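Local coordinates for inosine-uridine preferring nucleoside hydrolase family protein (Bacillus anthracis, PDB 2C40) that is a member of the inosine-uridine preferring nucleoside hydrolase family and binds a calcium ion and alpha-D-ribofuranose in one pocket, at residues V4-D9 / T121-G126; G126-L131 / L148-G153; D38-P43 / W77-F82. All blocks are in the same frame, centred on the assembly; numbering follows the deposited sequence.

Contact 1 (V4-D9 / T121-G126). With CA (calcium ion), chain C.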
loop_
_atom_site.group_PDB
_atom_site.type_symbol
_atom_site.label_atom_id
_atom_site.label_comp_id
_atom_site.label_asym_id
_atom_site.label_seq_id
_atom_site.Cartn_x
_atom_site.Cartn_y
_atom_site.Cartn_z
ATOM N N VAL A 4 -10.523 -27.082 10.782
ATOM C CA VAL A 4 -10.031 -25.832 11.324
ATOM C C VAL A 4 -11.086 -24.763 11.101
ATOM O O VAL A 4 -11.630 -24.644 10.005
ATOM C CB VAL A 4 -8.706 -25.364 10.618
ATOM C CG1 VAL A 4 -8.235 -24.048 11.162
ATOM C CG2 VAL A 4 -7.604 -26.397 10.796
ATOM N N TYR A 5 -11.379 -24.021 12.154
ATOM C CA TYR A 5 -12.166 -22.809 12.070
ATOM C C TYR A 5 -11.226 -21.643 12.294
ATOM O O TYR A 5 -10.541 -21.605 13.298
ATOM C CB TYR A 5 -13.281 -22.803 13.119
ATOM C CG TYR A 5 -14.178 -21.631 12.988
ATOM C CD1 TYR A 5 -13.760 -20.352 13.388
ATOM C CD2 TYR A 5 -15.469 -21.772 12.469
ATOM C CE1 TYR A 5 -14.615 -19.227 13.249
ATOM C CE2 TYR A 5 -16.307 -20.678 12.335
ATOM C CZ TYR A 5 -15.867 -19.407 12.732
ATOM O OH TYR A 5 -16.708 -18.321 12.590
ATOM N N PHE A 6 -11.237 -20.683 11.362
ATOM C CA PHE A 6 -10.280 -19.573 11.297
ATOM C C PHE A 6 -10.958 -18.222 11.559
ATOM O O PHE A 6 -11.796 -17.786 10.755
ATOM C CB PHE A 6 -9.644 -19.575 9.895
ATOM C CG PHE A 6 -8.612 -18.525 9.657
ATOM C CD1 PHE A 6 -8.445 -18.011 8.392
ATOM C CD2 PHE A 6 -7.778 -18.087 10.660
ATOM C CE1 PHE A 6 -7.499 -17.047 8.135
ATOM C CE2 PHE A 6 -6.819 -17.115 10.414
ATOM C CZ PHE A 6 -6.667 -16.587 9.160
ATOM N N ASN A 7 -10.574 -17.569 12.661
ATOM C CA ASN A 7 -11.012 -16.195 12.983
ATOM C C ASN A 7 -9.808 -15.255 12.807
ATOM O O ASN A 7 -8.760 -15.472 13.397
ATOM C CB ASN A 7 -11.589 -16.150 14.428
ATOM C CG ASN A 7 -12.230 -14.808 14.784
ATOM O OD1 ASN A 7 -13.437 -14.591 14.562
ATOM N ND2 ASN A 7 -11.431 -13.901 15.348
ATOM N N HIS A 8 -9.933 -14.226 11.965
ATOM C CA HIS A 8 -8.792 -13.326 11.685
ATOM C C HIS A 8 -9.222 -11.890 11.714
ATOM O O HIS A 8 -10.402 -11.606 11.621
ATOM C CB HIS A 8 -8.107 -13.666 10.339
ATOM C CG HIS A 8 -8.887 -13.303 9.091
ATOM N ND1 HIS A 8 -8.849 -12.049 8.516
ATOM C CD2 HIS A 8 -9.632 -14.078 8.256
ATOM C CE1 HIS A 8 -9.579 -12.060 7.412
ATOM N NE2 HIS A 8 -10.065 -13.281 7.234
ATOM N N ASP A 9 -8.261 -10.971 11.839
ATOM C CA ASP A 9 -8.625 -9.543 11.803
ATOM C C ASP A 9 -8.062 -8.751 10.629
ATOM O O ASP A 9 -7.784 -7.597 10.760
ATOM C CB ASP A 9 -8.343 -8.849 13.128
ATOM C CG ASP A 9 -6.885 -8.746 13.452
ATOM O OD1 ASP A 9 -6.573 -7.924 14.336
ATOM O OD2 ASP A 9 -6.068 -9.476 12.846
ATOM N N THR A 121 -10.003 -27.675 15.319
ATOM C CA THR A 121 -8.959 -26.772 15.772
ATOM C C THR A 121 -9.334 -25.313 15.478
ATOM O O THR A 121 -9.643 -24.965 14.343
ATOM C CB THR A 121 -7.613 -27.083 15.105
ATOM O OG1 THR A 121 -7.231 -28.402 15.435
ATOM C CG2 THR A 121 -6.480 -26.132 15.600
ATOM N N LEU A 122 -9.267 -24.459 16.506
ATOM C CA LEU A 122 -9.511 -23.022 16.376
ATOM C C LEU A 122 -8.210 -22.290 16.156
ATOM O O LEU A 122 -7.232 -22.502 16.879
ATOM C CB LEU A 122 -10.141 -22.462 17.642
ATOM C CG LEU A 122 -11.448 -23.047 18.102
ATOM C CD1 LEU A 122 -11.835 -22.294 19.380
ATOM C CD2 LEU A 122 -12.508 -22.896 17.032
ATOM N N LEU A 123 -8.187 -21.480 15.115
ATOM C CA LEU A 123 -7.052 -20.712 14.737
ATOM C C LEU A 123 -7.506 -19.243 14.765
ATOM O O LEU A 123 -8.361 -18.847 13.970
ATOM C CB LEU A 123 -6.673 -21.095 13.312
ATOM C CG LEU A 123 -5.278 -20.802 12.774
ATOM C CD1 LEU A 123 -5.361 -20.521 11.307
ATOM C CD2 LEU A 123 -4.518 -19.745 13.493
ATOM N N PHE A 124 -6.957 -18.467 15.705
ATOM C CA PHE A 124 -7.272 -17.061 15.842
ATOM C C PHE A 124 -5.974 -16.256 15.652
ATOM O O PHE A 124 -4.981 -16.406 16.419
ATOM C CB PHE A 124 -7.896 -16.763 17.196
ATOM C CG PHE A 124 -9.365 -17.097 17.292
ATOM C CD1 PHE A 124 -9.834 -18.364 17.011
ATOM C CD2 PHE A 124 -10.298 -16.135 17.628
ATOM C CE1 PHE A 124 -11.208 -18.690 17.084
ATOM C CE2 PHE A 124 -11.665 -16.460 17.720
ATOM C CZ PHE A 124 -12.094 -17.748 17.418
ATOM N N THR A 125 -6.017 -15.365 14.646
ATOM C CA THR A 125 -4.928 -14.512 14.342
ATOM C C THR A 125 -5.204 -13.012 14.588
ATOM O O THR A 125 -4.311 -12.205 14.384
ATOM C CB THR A 125 -4.357 -14.762 12.922
ATOM O OG1 THR A 125 -5.327 -14.496 11.890
ATOM C CG2 THR A 125 -3.854 -16.168 12.812
ATOM N N GLY A 126 -6.385 -12.682 15.099
ATOM C CA GLY A 126 -6.689 -11.411 15.715
ATOM C C GLY A 126 -6.996 -11.616 17.212
ATOM O O GLY A 126 -6.674 -12.658 17.784
HETATM CA CA CA C . -3.874 -10.297 12.801
HETATM O O HOH W 1 -8.957 -13.655 15.965
HETATM O O HOH W 2 -4.116 -8.703 14.673
#
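Asn7 CB sits over the centre of the Phe124 ring, 3.3 Å from the ring centroid and 12° off its normal. This is a CH-pi contact. Asn7 CG, anti to its backbone N (chi1 -173°), runs on over the ring, 3.4 Å from Phe124 CE2. The amide plane lies 21° from that of the ring. Phe6 is on the other sheet face with Val4 and Leu123. The Phe6 and Leu123 side chains lie side by side and point the same way, with Phe6 CD2 3.5 Å from Leu123 CD1. The edge of the Phe6 ring meets Leu123 O in plane and also nears Thr125 OG1. Phe6 packs outward on Leu18 and Leu21 of helix 12-21, Leu123 on helix 246-255. On the face of Asn7, Tyr5 CB touches Leu122 CD2 at 4.0 Å, and Tyr5 OH is hydrogen-bonded to Ser33 and His108.

Four backbone hydrogen bonds join the strands in parallel register, from Tyr5 N to Thr121 O through to Thr125 N to Asn7 O at 3.0 Å. Past the last bridge, a water accepts from Gly126 N and donates weakly to Asn7 O. Calcium is bound by Asp9 OD2 at 2.3 Å and by Thr125 O at 2.5 Å. Asp14 and Asp247 complete the protein ligands, and Asp38 N holds Asp9 OD1. Two neighbouring parallel strands ending in a metal site at their C-terminal edge are characteristic of the nucleoside hydrolase fold.

Contact 2 (G126-L131 / L148-G153)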
loop_
_atom_site.group_PDB
_atom_site.type_symbol
_atom_site.label_atom_id
_atom_site.label_comp_id
_atom_site.label_asym_id
_atom_site.label_seq_id
_atom_site.Cartn_x
_atom_site.Cartn_y
_atom_site.Cartn_z
ATOM N N GLY A 126 -6.385 -12.682 15.099
ATOM C CA GLY A 126 -6.689 -11.411 15.715
ATOM C C GLY A 126 -6.996 -11.616 17.212
ATOM O O GLY A 126 -6.674 -12.658 17.784
ATOM N N PRO A 127 -7.622 -10.613 17.865
ATOM C CA PRO A 127 -8.122 -10.696 19.239
ATOM C C PRO A 127 -9.058 -11.883 19.493
ATOM O O PRO A 127 -9.577 -12.452 18.532
ATOM C CB PRO A 127 -8.916 -9.400 19.348
ATOM C CG PRO A 127 -8.217 -8.458 18.446
ATOM C CD PRO A 127 -7.908 -9.304 17.276
ATOM N N LEU A 128 -9.334 -12.195 20.762
ATOM C CA LEU A 128 -10.097 -13.386 21.113
ATOM C C LEU A 128 -11.576 -13.156 21.355
ATOM O O LEU A 128 -12.258 -14.072 21.741
ATOM C CB LEU A 128 -9.488 -14.042 22.349
ATOM C CG LEU A 128 -8.207 -14.840 22.101
ATOM C CD1 LEU A 128 -7.607 -15.163 23.464
ATOM C CD2 LEU A 128 -8.501 -16.106 21.299
ATOM N N THR A 129 -12.099 -11.971 21.088
ATOM C CA THR A 129 -13.438 -11.639 21.597
ATOM C C THR A 129 -14.605 -12.415 20.967
ATOM O O THR A 129 -15.559 -12.736 21.687
ATOM C CB THR A 129 -13.699 -10.112 21.821
ATOM O OG1 THR A 129 -15.001 -9.681 21.347
ATOM C CG2 THR A 129 -12.607 -9.261 21.376
ATOM N N ASP A 130 -14.497 -12.823 19.692
ATOM C CA ASP A 130 -15.559 -13.708 19.127
ATOM C C ASP A 130 -15.615 -15.069 19.859
ATOM O O ASP A 130 -16.702 -15.672 20.019
ATOM C CB ASP A 130 -15.389 -13.965 17.613
ATOM C CG ASP A 130 -15.719 -12.747 16.735
ATOM O OD1 ASP A 130 -16.579 -11.915 17.092
ATOM O OD2 ASP A 130 -15.108 -12.649 15.637
ATOM N N LEU A 131 -14.453 -15.576 20.277
ATOM C CA LEU A 131 -14.408 -16.804 21.066
ATOM C C LEU A 131 -14.862 -16.640 22.531
ATOM O O LEU A 131 -15.548 -17.499 23.079
ATOM C CB LEU A 131 -13.013 -17.443 20.992
ATOM C CG LEU A 131 -12.740 -18.717 21.813
ATOM C CD1 LEU A 131 -13.616 -19.890 21.406
ATOM C CD2 LEU A 131 -11.277 -19.110 21.731
ATOM N N LEU A 148 -6.979 -24.521 20.733
ATOM C CA LEU A 148 -6.882 -23.150 20.212
ATOM C C LEU A 148 -5.410 -22.911 19.871
ATOM O O LEU A 148 -4.566 -23.094 20.703
ATOM C CB LEU A 148 -7.326 -22.156 21.315
ATOM C CG LEU A 148 -7.815 -20.729 21.046
ATOM C CD1 LEU A 148 -7.514 -19.759 22.233
ATOM C CD2 LEU A 148 -7.417 -20.142 19.777
ATOM N N VAL A 149 -5.146 -22.470 18.652
ATOM C CA VAL A 149 -3.874 -21.880 18.289
ATOM C C VAL A 149 -4.103 -20.403 18.070
ATOM O O VAL A 149 -4.904 -20.006 17.265
ATOM C CB VAL A 149 -3.240 -22.549 17.046
ATOM C CG1 VAL A 149 -1.795 -22.052 16.830
ATOM C CG2 VAL A 149 -3.249 -24.081 17.239
ATOM N N TRP A 150 -3.384 -19.595 18.832
ATOM C CA TRP A 150 -3.577 -18.164 18.863
ATOM C C TRP A 150 -2.252 -17.414 18.763
ATOM O O TRP A 150 -1.268 -17.722 19.450
ATOM C CB TRP A 150 -4.332 -17.775 20.148
ATOM C CG TRP A 150 -4.668 -16.306 20.292
ATOM C CD1 TRP A 150 -5.267 -15.476 19.356
ATOM C CD2 TRP A 150 -4.409 -15.501 21.433
ATOM N NE1 TRP A 150 -5.381 -14.217 19.856
ATOM C CE2 TRP A 150 -4.871 -14.194 21.132
ATOM C CE3 TRP A 150 -3.827 -15.755 22.685
ATOM C CZ2 TRP A 150 -4.778 -13.135 22.039
ATOM C CZ3 TRP A 150 -3.719 -14.701 23.592
ATOM C CH2 TRP A 150 -4.181 -13.395 23.250
ATOM N N MET A 151 -2.277 -16.401 17.899
ATOM C CA MET A 151 -1.290 -15.361 17.874
ATOM C C MET A 151 -1.647 -14.322 18.925
ATOM O O MET A 151 -2.581 -13.525 18.787
ATOM C CB MET A 151 -1.214 -14.714 16.482
ATOM C CG MET A 151 0.116 -13.890 16.259
ATOM S SD MET A 151 0.260 -12.299 17.139
ATOM C CE MET A 151 1.817 -12.495 17.945
ATOM N N GLY A 152 -0.888 -14.307 19.991
ATOM C CA GLY A 152 -1.099 -13.324 21.049
ATOM C C GLY A 152 -0.029 -13.436 22.116
ATOM O O GLY A 152 0.700 -14.446 22.218
ATOM N N GLY A 153 0.099 -12.352 22.873
ATOM C CA GLY A 153 0.896 -12.322 24.092
ATOM C C GLY A 153 2.365 -12.108 23.842
ATOM O O GLY A 153 2.814 -12.141 22.699
#
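Leu128 lies against one face of the Trp150 indole, and Gly126 O meets the edge of the same ring. Leu128 CD1 stands over the centre of the six-membered ring, 3.6 Å from its centroid and 4° off the normal, a CH-pi contact. Leu128 CG lies over the CE2-NE1 side of the indole, 3.5 Å from Trp150 CE2. The two side chains reach toward each other tip to tip. Gly152 CA covers the opposite face of the indole, offset toward its rim. At the edge, Trp150 NE1 donates to Gly126 O at 2.9 Å with an N-H...O angle of 150°. The acceptor lies in the indole plane, while the donor is tilted 20° from the carbonyl plane. The edge bond, with Leu128 on one face and Gly152 CA on the other, holds the indole's rotation.

Leu128 CD2 leads on to Leu148 CD1 at 3.9 Å. Leu131 CD2 meets the same Leu148 CD1 from one helix turn further on, also at 3.9 Å. The CB atoms of Leu148 and Trp150 both point toward segment 126-131.

Further out, Val184 of helix 178-186 packs on Leu128, Leu131 and Leu148, and Val181 of that helix packs on Trp150. The strand is held by backbone bonds to Leu122 and Phe124 on one neighbour and to Glu190 and Asp192 on the other. Met151 turns away from this cluster and touches the ribofuranose. Leu128 is the N-cap residue of helix 129-137. The contact thus packs the start of the helix on the second strand of a beta-alpha-beta unit, strand 120-124, helix 129-137 and strand 145-151, as in a parallel alpha/beta sheet.

Contact 3 (D38-P43 / W77-F82). With RIB (alpha-D-ribofuranose), chain D.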
loop_
_atom_site.group_PDB
_atom_site.type_symbol
_atom_site.label_atom_id
_atom_site.label_comp_id
_atom_site.label_asym_id
_atom_site.label_seq_id
_atom_site.Cartn_x
_atom_site.Cartn_y
_atom_site.Cartn_z
ATOM N N ASP A 38 -7.661 -5.221 13.598
ATOM C CA ASP A 38 -6.627 -4.579 12.771
ATOM C C ASP A 38 -7.076 -4.397 11.318
ATOM O O ASP A 38 -6.306 -4.574 10.381
ATOM C CB ASP A 38 -5.363 -5.391 12.840
ATOM C CG ASP A 38 -4.162 -4.641 12.387
ATOM O OD1 ASP A 38 -3.191 -5.344 12.097
ATOM O OD2 ASP A 38 -4.194 -3.401 12.287
ATOM N N CYS A 39 -8.349 -4.096 11.150
ATOM C CA CYS A 39 -8.944 -3.931 9.840
ATOM C C CYS A 39 -10.276 -3.214 9.982
ATOM O O CYS A 39 -10.850 -3.170 11.050
ATOM C CB CYS A 39 -9.165 -5.275 9.122
ATOM S SG CYS A 39 -10.574 -6.311 9.670
ATOM N N TYR A 40 -10.709 -2.622 8.877
ATOM C CA TYR A 40 -12.081 -2.247 8.671
ATOM C C TYR A 40 -12.826 -3.463 8.120
ATOM O O TYR A 40 -12.312 -4.200 7.314
ATOM C CB TYR A 40 -12.155 -1.046 7.728
ATOM C CG TYR A 40 -11.714 0.250 8.390
ATOM C CD1 TYR A 40 -10.359 0.614 8.468
ATOM C CD2 TYR A 40 -12.642 1.081 8.986
ATOM C CE1 TYR A 40 -9.967 1.795 9.107
ATOM C CE2 TYR A 40 -12.259 2.274 9.597
ATOM C CZ TYR A 40 -10.925 2.623 9.645
ATOM O OH TYR A 40 -10.598 3.801 10.261
ATOM N N LEU A 41 -14.049 -3.674 8.582
ATOM C CA LEU A 41 -14.771 -4.918 8.298
ATOM C C LEU A 41 -15.054 -5.167 6.815
ATOM O O LEU A 41 -14.925 -6.287 6.322
ATOM C CB LEU A 41 -16.088 -4.937 9.072
ATOM C CG LEU A 41 -16.899 -6.243 9.054
ATOM C CD1 LEU A 41 -16.152 -7.444 9.686
ATOM C CD2 LEU A 41 -18.221 -5.923 9.767
ATOM N N GLU A 42 -15.496 -4.139 6.116
ATOM C CA GLU A 42 -15.894 -4.316 4.715
ATOM C C GLU A 42 -14.795 -4.791 3.763
ATOM O O GLU A 42 -14.962 -5.818 3.130
ATOM C CB GLU A 42 -16.602 -3.077 4.189
ATOM C CG GLU A 42 -17.967 -2.889 4.886
ATOM C CD GLU A 42 -18.911 -4.126 4.711
ATOM O OE1 GLU A 42 -19.291 -4.412 3.548
ATOM O OE2 GLU A 42 -19.242 -4.828 5.726
ATOM N N PRO A 43 -13.644 -4.075 3.676
ATOM C CA PRO A 43 -12.563 -4.608 2.818
ATOM C C PRO A 43 -12.009 -5.964 3.224
ATOM O O PRO A 43 -11.545 -6.700 2.366
ATOM C CB PRO A 43 -11.470 -3.517 2.912
ATOM C CG PRO A 43 -11.716 -2.890 4.205
ATOM C CD PRO A 43 -13.237 -2.792 4.260
ATOM N N TRP A 77 -2.697 1.081 10.383
ATOM C CA TRP A 77 -2.599 -0.386 10.249
ATOM C C TRP A 77 -3.901 -0.983 9.696
ATOM O O TRP A 77 -3.913 -1.858 8.827
ATOM C CB TRP A 77 -2.352 -0.995 11.626
ATOM C CG TRP A 77 -1.049 -0.632 12.260
ATOM C CD1 TRP A 77 -0.170 0.373 11.876
ATOM C CD2 TRP A 77 -0.480 -1.242 13.433
ATOM N NE1 TRP A 77 0.904 0.390 12.742
ATOM C CE2 TRP A 77 0.740 -0.592 13.694
ATOM C CE3 TRP A 77 -0.888 -2.283 14.278
ATOM C CZ2 TRP A 77 1.550 -0.943 14.774
ATOM C CZ3 TRP A 77 -0.082 -2.635 15.341
ATOM C CH2 TRP A 77 1.120 -1.970 15.584
ATOM N N ARG A 78 -5.004 -0.456 10.186
ATOM C CA ARG A 78 -6.334 -0.934 9.798
ATOM C C ARG A 78 -6.725 -0.780 8.307
ATOM O O ARG A 78 -7.620 -1.484 7.820
ATOM C CB ARG A 78 -7.386 -0.246 10.681
ATOM C CG ARG A 78 -7.164 -0.500 12.169
ATOM C CD ARG A 78 -8.301 0.105 12.943
ATOM N NE ARG A 78 -9.538 -0.545 12.549
ATOM C CZ ARG A 78 -10.767 -0.082 12.799
ATOM N NH1 ARG A 78 -10.941 1.051 13.450
ATOM N NH2 ARG A 78 -11.826 -0.752 12.388
ATOM N N MET A 79 -6.065 0.120 7.600
ATOM C CA MET A 79 -6.368 0.398 6.199
ATOM C C MET A 79 -5.938 -0.712 5.236
ATOM O O MET A 79 -6.406 -0.763 4.107
ATOM C CB MET A 79 -5.659 1.700 5.761
ATOM C CG MET A 79 -6.187 2.989 6.371
ATOM S SD MET A 79 -7.935 3.348 6.079
ATOM C CE MET A 79 -7.964 4.090 4.441
ATOM N N HIS A 80 -5.031 -1.582 5.666
ATOM C CA HIS A 80 -4.285 -2.468 4.762
ATOM C C HIS A 80 -5.159 -3.396 3.911
ATOM O O HIS A 80 -4.817 -3.689 2.725
ATOM C CB HIS A 80 -3.255 -3.267 5.554
ATOM C CG HIS A 80 -2.092 -2.449 6.019
ATOM N ND1 HIS A 80 -1.107 -2.951 6.835
ATOM C CD2 HIS A 80 -1.784 -1.144 5.815
ATOM C CE1 HIS A 80 -0.206 -2.011 7.068
ATOM N NE2 HIS A 80 -0.591 -0.903 6.455
ATOM N N ALA A 81 -6.297 -3.804 4.489
ATOM C CA ALA A 81 -7.309 -4.605 3.789
ATOM C C ALA A 81 -7.869 -3.929 2.566
ATOM O O ALA A 81 -8.155 -4.623 1.602
ATOM C CB ALA A 81 -8.458 -4.983 4.754
ATOM N N PHE A 82 -8.043 -2.591 2.603
ATOM C CA PHE A 82 -8.501 -1.824 1.441
ATOM C C PHE A 82 -7.620 -2.081 0.251
ATOM O O PHE A 82 -8.091 -2.286 -0.854
ATOM C CB PHE A 82 -8.583 -0.323 1.725
ATOM C CG PHE A 82 -9.737 0.063 2.628
ATOM C CD1 PHE A 82 -9.533 0.359 3.975
ATOM C CD2 PHE A 82 -11.045 0.083 2.131
ATOM C CE1 PHE A 82 -10.592 0.704 4.807
ATOM C CE2 PHE A 82 -12.126 0.441 2.952
ATOM C CZ PHE A 82 -11.899 0.747 4.292
HETATM O O5 RIB D . 0.343 -7.979 17.652
HETATM C C5 RIB D . 0.554 -8.611 16.359
HETATM C C4 RIB D . -0.769 -8.564 15.591
HETATM O O4 RIB D . -1.038 -7.173 15.316
HETATM C C3 RIB D . -0.884 -9.345 14.265
HETATM O O3 RIB D . -1.789 -10.478 14.472
HETATM C C2 RIB D . -1.297 -8.278 13.157
HETATM O O2 RIB D . -2.406 -8.484 12.164
HETATM C C1 RIB D . -1.546 -6.982 13.971
HETATM O O HOH W 3 -6.267 -4.191 7.499
#
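The turn leading into helix 41-55 meets the short helices 75-78 and 80-85 here, beside the ribofuranose pocket. The Arg78 guanidinium lies flat on the Tyr40 ring, planes 6° apart. Arg78 CZ is 4.1 Å from the ring centroid and 8° off its normal, a cation-pi stack. The Arg78 chain bends at chi3 (62°), which brings NE round toward the backbone of Cys39. Arg78 NH2 donates to Cys39 O at 2.9 Å from above the carbonyl plane, and NE adds a weak bond to the same oxygen. Tyr40 CE1 also touches Met79 SD at 4.0 Å, a Met-aromatic contact.

Further along, Pro43 CG sits over the centre of the Phe82 ring, 3.5 Å from the centroid. Pro43 CB packs on Ala81 CB at 3.8 Å. Phe82 also packs on Pro232 of the second subunit. A water accepts from Ala81 N and lies 2.9 Å from Asp38 O, to which it may donate.

At the pocket end, Asp38 OD1 lies 3.0 Å from C1 of the ribofuranose. Asp38 OD2 lies 3.1 Å from Trp77 CB, near the plane of the indole at its edge. This oxygen is buried and has no polar partner in the model. Cys39 O, by contrast, takes one good bond from Arg78 NH2 and a weak one from NE. The positive charge is probably stabilised by the Cys39 carbonyl and the Tyr40 pi face.

How the contacts relate
Contact 1 lies within the central mixed sheet. Contact 2 packs the start of helix 129-137 on the next strand of that sheet, and the two centres are 7 Å apart. They share Gly126, and strands 120-124 and 145-151 are neighbours in the sheet. Contact 3 is further out, about 17 Å from contact 1 and 18 Å from contact 2 between centres. Along the chain, contact 3 is nested inside the loop that contact 1 closes, and contact 2 follows. Asp9 and Asp38 connect contacts 1 and 3. All three contribute to the ribofuranose pocket: Asp9 and Thr125, Met151, and Asp38. The pocket thus draws on parts distant in sequence.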